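Local coordinates for protein xyloglucan-specific endo-beta-1,4-glucanase BoGH5A (Bacteroides ovatus, PDB 3ZMR) that hydrolyses internal beta-1,4-glucosidic linkages of the xyloglucan backbone with retention of configuration, releasing xyloglucan oligosaccharides, at residues Val128-Glu133 / Thr148-Pro153; Val170-Val175 / Leu435-Gly440; Leu209-Asn214 / Asp253-Ala258; Ile213-Glu218 / Glu238-Gln243. All coordinates share one frame; numbering follows the deposited sequence.

Contact 1. Residues Val128-Glu133 / Thr148-Pro153. With BGC (beta-D-glucopyranose), chain C; BGC (beta-D-glucopyranose), chain B; BGC (beta-D-glucopyranose), chain D; EDO (1,2-ethanediol), chain K.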
# COMPACT_ATOMS: atom_id res chain seq x y z
N VAL A 128 -16.05 2.53 -2.81
CA VAL A 128 -17.18 3.21 -2.17
C VAL A 128 -16.59 4.46 -1.50
O VAL A 128 -16.41 4.54 -0.28
CB VAL A 128 -17.92 2.32 -1.14
CG1 VAL A 128 -19.13 3.05 -0.55
CG2 VAL A 128 -18.37 1.03 -1.78
N GLY A 129 -16.22 5.42 -2.34
CA GLY A 129 -15.51 6.58 -1.90
C GLY A 129 -16.38 7.66 -1.25
O GLY A 129 -17.61 7.68 -1.40
N ASN A 130 -15.70 8.53 -0.51
CA ASN A 130 -16.32 9.67 0.20
C ASN A 130 -17.46 9.24 1.10
O ASN A 130 -18.51 9.90 1.22
CB ASN A 130 -16.76 10.76 -0.76
CG ASN A 130 -15.62 11.63 -1.26
OD1 ASN A 130 -14.44 11.36 -1.04
ND2 ASN A 130 -15.99 12.69 -1.98
N THR A 131 -17.22 8.13 1.78
CA THR A 131 -18.25 7.49 2.59
C THR A 131 -17.70 7.17 3.99
O THR A 131 -17.65 8.08 4.83
CB THR A 131 -18.92 6.34 1.83
OG1 THR A 131 -19.31 6.80 0.53
CG2 THR A 131 -20.14 5.82 2.57
N PHE A 132 -17.23 5.95 4.27
CA PHE A 132 -16.72 5.66 5.61
C PHE A 132 -15.48 6.46 5.98
O PHE A 132 -15.18 6.60 7.19
CB PHE A 132 -16.50 4.17 5.87
CG PHE A 132 -17.77 3.43 6.16
CD1 PHE A 132 -18.41 3.57 7.38
CD2 PHE A 132 -18.33 2.59 5.22
CE1 PHE A 132 -19.60 2.87 7.64
CE2 PHE A 132 -19.50 1.89 5.47
CZ PHE A 132 -20.14 2.05 6.68
N GLU A 133 -14.75 7.01 5.01
CA GLU A 133 -13.60 7.84 5.29
C GLU A 133 -13.94 9.36 5.41
O GLU A 133 -13.07 10.18 5.67
CB GLU A 133 -12.50 7.65 4.25
CG GLU A 133 -12.62 8.44 2.96
CD GLU A 133 -13.58 7.93 1.92
OE1 GLU A 133 -14.61 7.28 2.23
OE2 GLU A 133 -13.30 8.23 0.71
N THR A 148 -21.91 9.75 6.45
CA THR A 148 -22.83 10.55 5.63
C THR A 148 -22.37 12.00 5.48
O THR A 148 -23.04 12.79 4.78
CB THR A 148 -24.26 10.55 6.18
OG1 THR A 148 -24.34 11.29 7.41
CG2 THR A 148 -24.76 9.11 6.37
N CYS A 149 -21.25 12.37 6.10
CA CYS A 149 -20.94 13.81 6.23
C CYS A 149 -20.42 14.48 4.96
O CYS A 149 -20.29 15.71 4.89
CB CYS A 149 -20.04 14.12 7.42
SG CYS A 149 -18.31 13.70 7.29
N TRP A 150 -20.07 13.66 3.96
CA TRP A 150 -19.72 14.18 2.62
C TRP A 150 -20.81 13.92 1.59
O TRP A 150 -20.55 14.01 0.39
CB TRP A 150 -18.37 13.64 2.17
CG TRP A 150 -17.18 14.16 2.95
CD1 TRP A 150 -17.16 15.16 3.92
CD2 TRP A 150 -15.81 13.74 2.80
NE1 TRP A 150 -15.88 15.36 4.38
CE2 TRP A 150 -15.03 14.50 3.71
CE3 TRP A 150 -15.17 12.78 2.00
CZ2 TRP A 150 -13.68 14.31 3.84
CZ3 TRP A 150 -13.81 12.60 2.14
CH2 TRP A 150 -13.08 13.36 3.04
N GLY A 151 -22.00 13.57 2.05
CA GLY A 151 -23.18 13.55 1.19
C GLY A 151 -23.65 12.21 0.68
O GLY A 151 -24.64 12.14 -0.06
N ASN A 152 -22.94 11.14 1.04
CA ASN A 152 -23.39 9.80 0.70
C ASN A 152 -24.20 9.14 1.79
O ASN A 152 -23.99 9.43 2.96
CB ASN A 152 -22.19 8.91 0.35
CG ASN A 152 -21.63 9.26 -1.02
OD1 ASN A 152 -22.37 9.23 -2.01
ND2 ASN A 152 -20.36 9.60 -1.08
N PRO A 153 -25.13 8.25 1.41
CA PRO A 153 -25.82 7.46 2.40
C PRO A 153 -24.97 6.29 2.89
O PRO A 153 -23.92 5.99 2.31
CB PRO A 153 -27.02 6.92 1.61
CG PRO A 153 -26.54 6.82 0.20
CD PRO A 153 -25.53 7.90 0.03
C2 BGC C . -13.94 17.36 0.45
C3 BGC C . -15.10 17.63 1.41
C4 BGC C . -16.44 17.49 0.67
C5 BGC C . -16.48 16.19 -0.12
C6 BGC C . -17.74 16.04 -0.94
C1 BGC C . -14.15 16.06 -0.30
O2 BGC C . -12.70 17.35 1.15
O3 BGC C . -14.88 18.93 2.01
O4 BGC C . -17.57 17.43 1.57
O5 BGC C . -15.38 16.09 -1.01
O6 BGC C . -17.82 17.10 -1.91
C2 BGC B . -12.37 13.01 -3.57
C3 BGC B . -12.98 14.35 -3.15
C4 BGC B . -12.77 14.56 -1.64
C5 BGC B . -11.30 14.37 -1.33
C6 BGC B . -10.93 14.53 0.14
C1 BGC B . -10.92 12.88 -3.11
O2 BGC B . -12.46 12.91 -4.99
O3 BGC B . -14.37 14.46 -3.44
O4 BGC B . -13.08 15.90 -1.24
O5 BGC B . -10.89 13.07 -1.72
O6 BGC B . -9.58 14.93 0.14
C2 BGC D . -19.43 18.52 2.54
C3 BGC D . -19.94 19.75 3.27
C4 BGC D . -19.01 20.03 4.45
C5 BGC D . -17.52 20.06 4.07
C6 BGC D . -16.57 20.26 5.25
C1 BGC D . -17.93 18.65 2.21
O2 BGC D . -20.21 18.33 1.36
O3 BGC D . -21.30 19.60 3.72
O4 BGC D . -19.40 21.28 4.98
O5 BGC D . -17.17 18.84 3.41
O6 BGC D . -15.24 20.35 4.73
C1 EDO K . -21.65 12.85 -2.59
O1 EDO K . -20.68 13.85 -2.30
C2 EDO K . -23.01 13.40 -3.00
O2 EDO K . -22.85 14.49 -3.90
O HOH W 1 -20.54 10.85 2.93

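Contact 2. Residues Val170-Val175 / Leu435-Gly440. With GLC (alpha-D-glucopyranose), chain L; BGC (beta-D-glucopyranose), chain E.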
# COMPACT_ATOMS: atom_id res chain seq x y z
N VAL A 170 -14.56 -6.78 -6.95
CA VAL A 170 -13.86 -6.22 -5.78
C VAL A 170 -14.45 -4.86 -5.43
O VAL A 170 -14.72 -4.06 -6.32
CB VAL A 170 -12.35 -5.96 -6.06
CG1 VAL A 170 -11.62 -5.46 -4.82
CG2 VAL A 170 -11.68 -7.18 -6.62
N VAL A 171 -14.59 -4.59 -4.15
CA VAL A 171 -14.91 -3.24 -3.68
C VAL A 171 -13.84 -2.82 -2.66
O VAL A 171 -13.48 -3.60 -1.77
CB VAL A 171 -16.34 -3.11 -3.10
CG1 VAL A 171 -16.59 -3.99 -1.89
CG2 VAL A 171 -16.68 -1.66 -2.80
N ARG A 172 -13.29 -1.62 -2.85
CA ARG A 172 -12.46 -0.97 -1.84
C ARG A 172 -13.33 0.01 -1.07
O ARG A 172 -14.06 0.82 -1.67
CB ARG A 172 -11.28 -0.25 -2.51
CG ARG A 172 -10.36 0.51 -1.56
CD ARG A 172 -9.11 0.94 -2.28
NE ARG A 172 -8.14 1.71 -1.53
CZ ARG A 172 -8.05 3.05 -1.53
NH1 ARG A 172 -8.96 3.80 -2.13
NH2 ARG A 172 -7.04 3.66 -0.92
N ILE A 173 -13.30 -0.14 0.25
CA ILE A 173 -14.06 0.66 1.21
C ILE A 173 -13.05 1.46 2.03
O ILE A 173 -12.50 0.94 3.01
CB ILE A 173 -14.95 -0.21 2.11
CG1 ILE A 173 -15.87 -1.10 1.28
CG2 ILE A 173 -15.75 0.66 3.08
CD1 ILE A 173 -16.78 -2.02 2.07
N PRO A 174 -12.76 2.71 1.64
CA PRO A 174 -11.95 3.57 2.50
C PRO A 174 -12.67 3.77 3.85
O PRO A 174 -13.91 3.90 3.88
CB PRO A 174 -11.91 4.89 1.70
CG PRO A 174 -12.08 4.49 0.30
CD PRO A 174 -13.06 3.38 0.35
N VAL A 175 -11.92 3.77 4.94
CA VAL A 175 -12.50 3.94 6.27
C VAL A 175 -11.66 4.92 7.09
O VAL A 175 -10.42 4.89 7.09
CB VAL A 175 -12.58 2.61 7.05
CG1 VAL A 175 -13.42 2.78 8.33
CG2 VAL A 175 -13.19 1.52 6.20
N LEU A 435 -9.20 -0.46 -9.71
CA LEU A 435 -10.37 -0.08 -8.90
C LEU A 435 -10.75 1.39 -9.14
O LEU A 435 -10.00 2.30 -8.85
CB LEU A 435 -10.13 -0.33 -7.41
CG LEU A 435 -9.51 -1.66 -7.00
CD1 LEU A 435 -9.39 -1.71 -5.49
CD2 LEU A 435 -10.35 -2.80 -7.52
N TYR A 436 -11.94 1.56 -9.73
CA TYR A 436 -12.47 2.87 -10.13
C TYR A 436 -12.86 3.72 -8.93
O TYR A 436 -13.46 3.23 -7.99
CB TYR A 436 -13.69 2.66 -11.03
CG TYR A 436 -14.30 3.96 -11.53
CD1 TYR A 436 -13.77 4.65 -12.60
CD2 TYR A 436 -15.39 4.51 -10.88
CE1 TYR A 436 -14.33 5.85 -13.02
CE2 TYR A 436 -15.93 5.72 -11.26
CZ TYR A 436 -15.41 6.37 -12.35
OH TYR A 436 -15.90 7.57 -12.74
N TRP A 437 -12.55 5.01 -9.00
CA TRP A 437 -12.88 5.97 -7.94
C TRP A 437 -14.30 6.49 -8.12
O TRP A 437 -14.56 7.38 -8.93
CB TRP A 437 -11.87 7.13 -7.88
CG TRP A 437 -12.18 8.03 -6.73
CD1 TRP A 437 -12.66 9.31 -6.80
CD2 TRP A 437 -12.08 7.72 -5.32
NE1 TRP A 437 -12.85 9.80 -5.54
CE2 TRP A 437 -12.53 8.86 -4.61
CE3 TRP A 437 -11.69 6.62 -4.61
CZ2 TRP A 437 -12.57 8.93 -3.19
CZ3 TRP A 437 -11.73 6.67 -3.21
CH2 TRP A 437 -12.16 7.82 -2.52
N ASP A 438 -15.21 5.93 -7.35
CA ASP A 438 -16.62 6.36 -7.27
C ASP A 438 -16.76 7.05 -5.93
O ASP A 438 -16.60 6.41 -4.88
CB ASP A 438 -17.55 5.18 -7.44
CG ASP A 438 -19.02 5.52 -7.28
OD1 ASP A 438 -19.37 6.31 -6.36
OD2 ASP A 438 -19.84 4.90 -8.00
N ALA A 439 -17.07 8.34 -5.96
CA ALA A 439 -17.23 9.14 -4.73
C ALA A 439 -18.68 9.55 -4.51
O ALA A 439 -18.98 10.36 -3.63
CB ALA A 439 -16.34 10.38 -4.75
N GLY A 440 -19.59 8.95 -5.28
CA GLY A 440 -21.03 9.28 -5.20
C GLY A 440 -21.46 10.63 -5.74
O GLY A 440 -22.59 11.08 -5.48
C1 GLC L . -6.74 9.93 -3.79
C2 GLC L . -7.34 9.90 -2.39
C3 GLC L . -8.84 10.18 -2.41
C4 GLC L . -9.05 11.49 -3.17
C5 GLC L . -8.30 11.46 -4.51
C6 GLC L . -8.48 12.73 -5.35
O2 GLC L . -7.02 8.67 -1.79
O3 GLC L . -9.40 10.18 -1.07
O4 GLC L . -10.43 11.58 -3.39
O5 GLC L . -6.93 11.22 -4.30
O6 GLC L . -9.59 12.51 -6.19
C2 BGC E . -7.15 9.89 -2.29
C3 BGC E . -8.65 10.16 -2.44
C4 BGC E . -8.93 11.39 -3.30
C5 BGC E . -8.16 11.14 -4.60
C6 BGC E . -8.41 12.25 -5.61
C1 BGC E . -6.30 9.94 -3.57
O2 BGC E . -6.97 8.61 -1.68
O3 BGC E . -9.22 10.35 -1.12
O4 BGC E . -10.37 11.57 -3.46
O5 BGC E . -6.74 11.05 -4.36
O6 BGC E . -8.22 13.50 -4.91

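Contact 3. Residues Leu209-Asn214 / Asp253-Ala258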
# COMPACT_ATOMS: atom_id res chain seq x y z
N LEU A 209 -18.63 -10.18 -3.26
CA LEU A 209 -17.45 -9.37 -3.59
C LEU A 209 -16.21 -9.68 -2.73
O LEU A 209 -16.34 -10.03 -1.55
CB LEU A 209 -17.80 -7.90 -3.41
CG LEU A 209 -18.92 -7.37 -4.32
CD1 LEU A 209 -19.40 -6.03 -3.79
CD2 LEU A 209 -18.39 -7.25 -5.75
N TYR A 210 -15.02 -9.50 -3.30
CA TYR A 210 -13.83 -9.23 -2.51
C TYR A 210 -13.96 -7.86 -1.89
O TYR A 210 -14.47 -6.94 -2.54
CB TYR A 210 -12.55 -9.31 -3.34
CG TYR A 210 -12.14 -10.71 -3.76
CD1 TYR A 210 -11.28 -11.45 -2.97
CD2 TYR A 210 -12.57 -11.25 -4.96
CE1 TYR A 210 -10.88 -12.72 -3.35
CE2 TYR A 210 -12.21 -12.53 -5.32
CZ TYR A 210 -11.36 -13.26 -4.50
OH TYR A 210 -10.96 -14.53 -4.87
N VAL A 211 -13.46 -7.71 -0.66
CA VAL A 211 -13.57 -6.45 0.08
C VAL A 211 -12.20 -6.04 0.59
O VAL A 211 -11.50 -6.87 1.17
CB VAL A 211 -14.56 -6.54 1.25
CG1 VAL A 211 -14.59 -5.23 2.02
CG2 VAL A 211 -15.95 -6.94 0.70
N ILE A 212 -11.82 -4.80 0.37
CA ILE A 212 -10.63 -4.19 0.91
C ILE A 212 -11.04 -3.07 1.87
O ILE A 212 -11.81 -2.17 1.48
CB ILE A 212 -9.74 -3.59 -0.20
CG1 ILE A 212 -9.24 -4.64 -1.19
CG2 ILE A 212 -8.57 -2.84 0.41
CD1 ILE A 212 -8.79 -4.08 -2.53
N ILE A 213 -10.58 -3.11 3.12
CA ILE A 213 -10.74 -1.98 4.06
C ILE A 213 -9.37 -1.41 4.39
O ILE A 213 -8.37 -2.14 4.45
CB ILE A 213 -11.48 -2.37 5.35
CG1 ILE A 213 -10.80 -3.52 6.10
CG2 ILE A 213 -12.94 -2.70 5.01
CD1 ILE A 213 -11.43 -3.82 7.44
N ASN A 214 -9.30 -0.10 4.60
CA ASN A 214 -8.06 0.57 4.94
C ASN A 214 -8.22 1.47 6.16
O ASN A 214 -9.26 1.47 6.83
CB ASN A 214 -7.48 1.30 3.74
CG ASN A 214 -8.16 2.63 3.46
OD1 ASN A 214 -9.12 3.02 4.13
ND2 ASN A 214 -7.71 3.29 2.42
N ASP A 253 -10.83 -15.28 3.22
CA ASP A 253 -9.80 -14.63 2.40
C ASP A 253 -10.33 -13.63 1.36
O ASP A 253 -9.59 -12.99 0.65
CB ASP A 253 -8.86 -15.65 1.75
CG ASP A 253 -9.52 -16.52 0.68
OD1 ASP A 253 -10.68 -16.25 0.29
OD2 ASP A 253 -8.85 -17.48 0.21
N ARG A 254 -11.65 -13.50 1.29
CA ARG A 254 -12.26 -12.50 0.45
C ARG A 254 -12.12 -11.11 1.08
O ARG A 254 -12.36 -10.11 0.40
CB ARG A 254 -13.72 -12.85 0.13
CG ARG A 254 -13.91 -14.12 -0.74
CD ARG A 254 -15.38 -14.60 -0.70
NE ARG A 254 -15.83 -14.63 0.70
CZ ARG A 254 -17.08 -14.46 1.14
NH1 ARG A 254 -18.08 -14.25 0.30
NH2 ARG A 254 -17.33 -14.49 2.45
N LEU A 255 -11.77 -11.03 2.36
CA LEU A 255 -11.50 -9.76 3.04
C LEU A 255 -10.01 -9.51 3.13
O LEU A 255 -9.27 -10.33 3.71
CB LEU A 255 -12.11 -9.68 4.43
CG LEU A 255 -11.90 -8.39 5.24
CD1 LEU A 255 -12.54 -7.18 4.55
CD2 LEU A 255 -12.45 -8.52 6.64
N LEU A 256 -9.58 -8.40 2.55
CA LEU A 256 -8.19 -7.93 2.56
C LEU A 256 -8.09 -6.64 3.35
O LEU A 256 -9.06 -5.86 3.41
CB LEU A 256 -7.67 -7.70 1.13
CG LEU A 256 -7.56 -8.90 0.16
CD1 LEU A 256 -8.88 -9.21 -0.51
CD2 LEU A 256 -6.50 -8.63 -0.90
N PHE A 257 -6.93 -6.45 3.99
CA PHE A 257 -6.63 -5.21 4.70
C PHE A 257 -5.57 -4.42 3.96
O PHE A 257 -4.60 -4.99 3.48
CB PHE A 257 -6.10 -5.45 6.12
CG PHE A 257 -6.96 -6.29 7.04
CD1 PHE A 257 -8.35 -6.39 6.94
CD2 PHE A 257 -6.34 -6.92 8.11
CE1 PHE A 257 -9.05 -7.16 7.84
CE2 PHE A 257 -7.05 -7.66 9.02
CZ PHE A 257 -8.40 -7.80 8.88
N ALA A 258 -5.77 -3.10 3.89
CA ALA A 258 -4.78 -2.18 3.29
C ALA A 258 -4.34 -1.18 4.35
O ALA A 258 -5.17 -0.46 4.90
CB ALA A 258 -5.36 -1.44 2.09

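Contact 4. Residues Ile213-Glu218 / Glu238-Gln243. With XYS (alpha-D-xylopyranose), chain F; GLC (alpha-D-glucopyranose), chain L; BGC (beta-D-glucopyranose), chain E.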
# COMPACT_ATOMS: atom_id res chain seq x y z
N ILE A 213 -10.58 -3.11 3.12
CA ILE A 213 -10.74 -1.98 4.06
C ILE A 213 -9.37 -1.41 4.39
O ILE A 213 -8.37 -2.14 4.45
CB ILE A 213 -11.48 -2.37 5.35
CG1 ILE A 213 -10.80 -3.52 6.10
CG2 ILE A 213 -12.94 -2.70 5.01
CD1 ILE A 213 -11.43 -3.82 7.44
N ASN A 214 -9.30 -0.10 4.60
CA ASN A 214 -8.06 0.57 4.94
C ASN A 214 -8.22 1.47 6.16
O ASN A 214 -9.26 1.47 6.83
CB ASN A 214 -7.48 1.30 3.74
CG ASN A 214 -8.16 2.63 3.46
OD1 ASN A 214 -9.12 3.02 4.13
ND2 ASN A 214 -7.71 3.29 2.42
N ILE A 215 -7.16 2.18 6.50
CA ILE A 215 -7.25 3.44 7.27
C ILE A 215 -6.86 4.53 6.26
O ILE A 215 -5.77 4.53 5.72
CB ILE A 215 -6.35 3.48 8.51
CG1 ILE A 215 -6.68 2.36 9.49
CG2 ILE A 215 -6.52 4.85 9.18
CD1 ILE A 215 -5.71 2.30 10.65
N HIS A 216 -7.77 5.47 6.00
CA HIS A 216 -7.60 6.41 4.91
C HIS A 216 -6.95 7.69 5.45
O HIS A 216 -6.40 7.70 6.56
CB HIS A 216 -8.96 6.69 4.25
CG HIS A 216 -8.91 7.07 2.80
ND1 HIS A 216 -8.57 6.17 1.83
CD2 HIS A 216 -9.18 8.24 2.16
CE1 HIS A 216 -8.65 6.75 0.64
NE2 HIS A 216 -9.04 8.01 0.81
N TRP A 217 -7.04 8.77 4.68
CA TRP A 217 -6.40 10.05 5.01
C TRP A 217 -6.81 10.59 6.39
O TRP A 217 -5.98 10.94 7.21
CB TRP A 217 -6.79 11.06 3.93
CG TRP A 217 -6.36 12.48 4.19
CD1 TRP A 217 -5.08 13.00 4.18
CD2 TRP A 217 -7.23 13.57 4.54
NE1 TRP A 217 -5.11 14.35 4.50
CE2 TRP A 217 -6.41 14.72 4.69
CE3 TRP A 217 -8.62 13.70 4.67
CZ2 TRP A 217 -6.94 15.97 4.98
CZ3 TRP A 217 -9.14 14.96 4.98
CH2 TRP A 217 -8.32 16.05 5.13
N GLU A 218 -8.12 10.68 6.60
CA GLU A 218 -8.73 11.13 7.87
C GLU A 218 -7.98 12.29 8.58
O GLU A 218 -7.65 12.23 9.76
CB GLU A 218 -9.04 9.99 8.81
CG GLU A 218 -7.87 9.17 9.29
CD GLU A 218 -8.22 8.25 10.45
OE1 GLU A 218 -9.42 7.96 10.65
OE2 GLU A 218 -7.28 7.82 11.16
N GLU A 238 -0.20 1.06 14.93
CA GLU A 238 -0.34 -0.25 15.58
C GLU A 238 -1.61 -0.35 16.43
O GLU A 238 -2.35 -1.32 16.37
CB GLU A 238 0.89 -0.57 16.45
CG GLU A 238 0.74 -1.88 17.21
CD GLU A 238 1.94 -2.26 18.07
OE1 GLU A 238 2.71 -1.38 18.45
OE2 GLU A 238 2.09 -3.47 18.35
N ALA A 239 -1.84 0.68 17.26
CA ALA A 239 -2.98 0.64 18.19
C ALA A 239 -4.29 0.54 17.43
O ALA A 239 -5.21 -0.18 17.83
CB ALA A 239 -2.98 1.84 19.10
N MET A 240 -4.37 1.25 16.31
CA MET A 240 -5.57 1.27 15.49
C MET A 240 -5.73 -0.05 14.76
O MET A 240 -6.79 -0.70 14.84
CB MET A 240 -5.55 2.46 14.52
CG MET A 240 -5.61 3.82 15.23
SD MET A 240 -5.54 5.19 14.07
CE MET A 240 -7.18 5.11 13.37
N TRP A 241 -4.66 -0.50 14.09
CA TRP A 241 -4.75 -1.77 13.36
C TRP A 241 -4.97 -3.00 14.24
O TRP A 241 -5.60 -3.97 13.82
CB TRP A 241 -3.57 -2.01 12.41
CG TRP A 241 -3.87 -1.46 11.04
CD1 TRP A 241 -3.30 -0.37 10.44
CD2 TRP A 241 -4.86 -1.95 10.13
NE1 TRP A 241 -3.90 -0.13 9.22
CE2 TRP A 241 -4.87 -1.08 9.01
CE3 TRP A 241 -5.79 -3.00 10.18
CZ2 TRP A 241 -5.74 -1.25 7.93
CZ3 TRP A 241 -6.62 -3.18 9.09
CH2 TRP A 241 -6.60 -2.31 8.00
N LYS A 242 -4.47 -2.95 15.48
CA LYS A 242 -4.71 -4.07 16.38
C LYS A 242 -6.23 -4.27 16.59
O LYS A 242 -6.76 -5.39 16.56
CB LYS A 242 -3.96 -3.89 17.70
CG LYS A 242 -4.12 -5.08 18.63
CD LYS A 242 -3.26 -4.90 19.88
CE LYS A 242 -3.48 -6.09 20.80
NZ LYS A 242 -2.77 -5.97 22.10
N GLN A 243 -6.92 -3.15 16.81
CA GLN A 243 -8.36 -3.20 17.00
C GLN A 243 -9.12 -3.70 15.78
O GLN A 243 -10.04 -4.52 15.87
CB GLN A 243 -8.90 -1.83 17.36
CG GLN A 243 -8.43 -1.37 18.74
CD GLN A 243 -8.79 0.08 18.97
OE1 GLN A 243 -9.92 0.41 19.34
NE2 GLN A 243 -7.83 0.94 18.71
C1 XYS F . -8.98 14.66 1.38
C2 XYS F . -7.83 15.69 1.50
C3 XYS F . -6.79 15.32 0.45
C4 XYS F . -6.35 13.87 0.57
C5 XYS F . -7.53 12.88 0.61
O2 XYS F . -8.23 17.08 1.29
O3 XYS F . -5.62 16.14 0.54
O4 XYS F . -5.53 13.57 -0.55
O5 XYS F . -8.49 13.32 1.56
C1 GLC L . -6.74 9.93 -3.79
C2 GLC L . -7.34 9.90 -2.39
C3 GLC L . -8.84 10.18 -2.41
C4 GLC L . -9.05 11.49 -3.17
C5 GLC L . -8.30 11.46 -4.51
C6 GLC L . -8.48 12.73 -5.35
O2 GLC L . -7.02 8.67 -1.79
O3 GLC L . -9.40 10.18 -1.07
O4 GLC L . -10.43 11.58 -3.39
O5 GLC L . -6.93 11.22 -4.30
O6 GLC L . -9.59 12.51 -6.19
C2 BGC E . -7.15 9.89 -2.29
C3 BGC E . -8.65 10.16 -2.44
C4 BGC E . -8.93 11.39 -3.30
C5 BGC E . -8.16 11.14 -4.60
C6 BGC E . -8.41 12.25 -5.61
C1 BGC E . -6.30 9.94 -3.57
O2 BGC E . -6.97 8.61 -1.68
O3 BGC E . -9.22 10.35 -1.12
O4 BGC E . -10.37 11.57 -3.46
O5 BGC E . -6.74 11.05 -4.36
O6 BGC E . -8.22 13.50 -4.91

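Contact 1. Residues Val128-Glu133 / Thr148-Pro153
Two irregular loops meet where N130 faces W150 and T131 faces N152: the CA atoms of N130 and W150 lie 6.1 Å apart, those of T131 and N152 5.9 Å; a type I beta turn from T148 to G151 shapes the second loop. The N130 carbonyl joins them. N152 ND2 donates to N130 O at 3.0 Å in a nearly straight bond (169°), coming from above the carbonyl plane, and a water that donates to N130 O accepts from the backbone N of W150 and of N152. The N130 amide stands steeply to the W150 indole, 77° between planes, with OD1 at the ring edge 3.4 Å from CE3. Its other branch, ND2, donates to O3 of the chain B glucose at 2.8 Å, so one side chain touches both the indole and the sugar. A face of W150 lies under the chain C glucose, whose C3 sits 3.8 Å above the ring plane. An alanine in place of W150 would probably strip that glucose of its platform and leave the N130 amide without the ring edge that flanks it. E133 steadies the first loop from within: OE2 accepts from N130 N at 2.7 Å and OE1 from T131 N at 2.8 Å. Together the loops form part of the glycan-binding cleft, N130 being a substrate-binding residue. Residues 128-133 follow barrel strand 125-127, with F132 packed on strand 170-173 and helix 191-206, while residues 148-153 lead toward helix 157-165.

Contact 2. Residues Val170-Val175 / Leu435-Gly440
Strand 170-173 and the end of strand 433-436 approach without a hydrogen bond, R172 and L435 being closest with CA atoms 7.4 Å apart. Both belong to the closed eight-stranded TIM barrel, where strand 125-127 lies between them, so only side chains meet. L435 divides its two methyls: CD1 lies 3.8 Å from R172 CB, and CD2 packs 4.0 Å from V170 CG1. With CG anti to the backbone N (chi1 178°) and the chain extended to NE, R172 runs past the leucine toward the catalytic end. Its NH1 bonds N127 and forms a salt bridge with E395, the inferred nucleophile, while NE pairs with E334 and NH2 bonds N261; the four partners fix the guanidinium, and the two carboxylates would probably offset its buried charge. The planes of guanidinium and W437 indole are 62° apart, NH1 coming 4.1 Å from CZ3. P174 reaches the indole edge with CG, 4.1 Å from the same CZ3. One indole face carries the terminal glucose, modelled as both alpha and beta anomers; C3 of the alpha form stands 3.9 Å above the ring plane, offset toward its rim, and O4 lies 3.4 Å from W437 CZ2.

Contact 3. Residues Leu209-Asn214 / Asp253-Ala258
Y210 and R254 meet where two neighbouring strands begin. From Y210 CB, 3.8 Å from R254 O, the side chain leads to CD1, which lies 3.7 Å from R254 CA and 4.1 Å from L256 CD1. CE1 comes next, 4.2 Å from D253 O, a carbonyl at the ring edge, while R254 CG covers one ring face. At the tip, OH bonds R111, which also forms a salt bridge with D253. Strands 210-214 and 255-258 run parallel as adjacent staves of the TIM barrel, their axes 4.7 Å apart and inclined by 27°; helix 227-248 lies between them in the chain, making a beta-alpha-beta unit. Their ladder consists of V211 N to R254 O, L256 N to V211 O, I213 N to L256 O, the longest at 3.2 Å, and A258 N to I213 O. V211, I213, L255 and F257 share the sheet face on which helix 191-206 packs. There the I213 and F257 side chains lie side by side: chi1 of 58° in I213 sets its CG1 between the backbone N and the carbonyl carbon, 3.9 Å from F257 CD1. On the other face, I212 CG2 packs 3.9 Å from A258 CB.

Contact 4. Residues Ile213-Glu218 / Glu238-Gln243
A chi1 of -60° sets I215 CG1 anti to its carbonyl carbon, and the chain then extends (chi2 174°) to lay CD1 over the W241 indole, 3.7 Å from the centroid of the five-membered ring in a CH-pi contact. This is the beta-to-alpha side of a TIM-barrel unit: the chain leaving strand 210-214 is packed against helix 227-248. The same methyl lies 3.9 Å from M240 CB, while CE of the bent methionine meets E218 OE2 tip to tip. That carboxylate oxygen is also bonded to W221 and S178. W241 presents its edge to I213 O, and its NE1 bonds G259 O. Toward the cleft, W217 lays its indole face under the xylose, whose C2 is 3.4 Å above the plane and over the ring centre; an alanine here would probably leave that xylose without its stacking platform and open a gap beneath it. H216 is steadied from behind: N214, whose OD1 accepts from V175 N, donates from ND2 to H216 ND1 at 3.1 Å, almost in the imidazole plane. On its far side H216 NE2 donates to glucose O3, at 2.9 Å in the alpha anomer and 3.0 Å in the beta anomer.

All four contacts are buried, none lying on the open surface; contacts 2 and 3 lie in the barrel wall and interior, contact 4 between wall and helix, and contact 1 farthest out, in loops at the cleft. Contact 3 joins neighbouring strands by backbone bonds, whereas contact 2 bridges two non-adjacent staves through side chains alone. Contact 4 shares I213 and N214 with contact 3, but apolar and aromatic packing replaces the ladder. Contact 1 relies on side-chain and water-mediated hydrogen bonds at the N130 carbonyl. Contacts 1, 2 and 4 converge on the glycan cleft: V128 bonds to R172 and G129 to D438, E133 packs on H216, and contacts 2 and 4 touch the same terminal glucose.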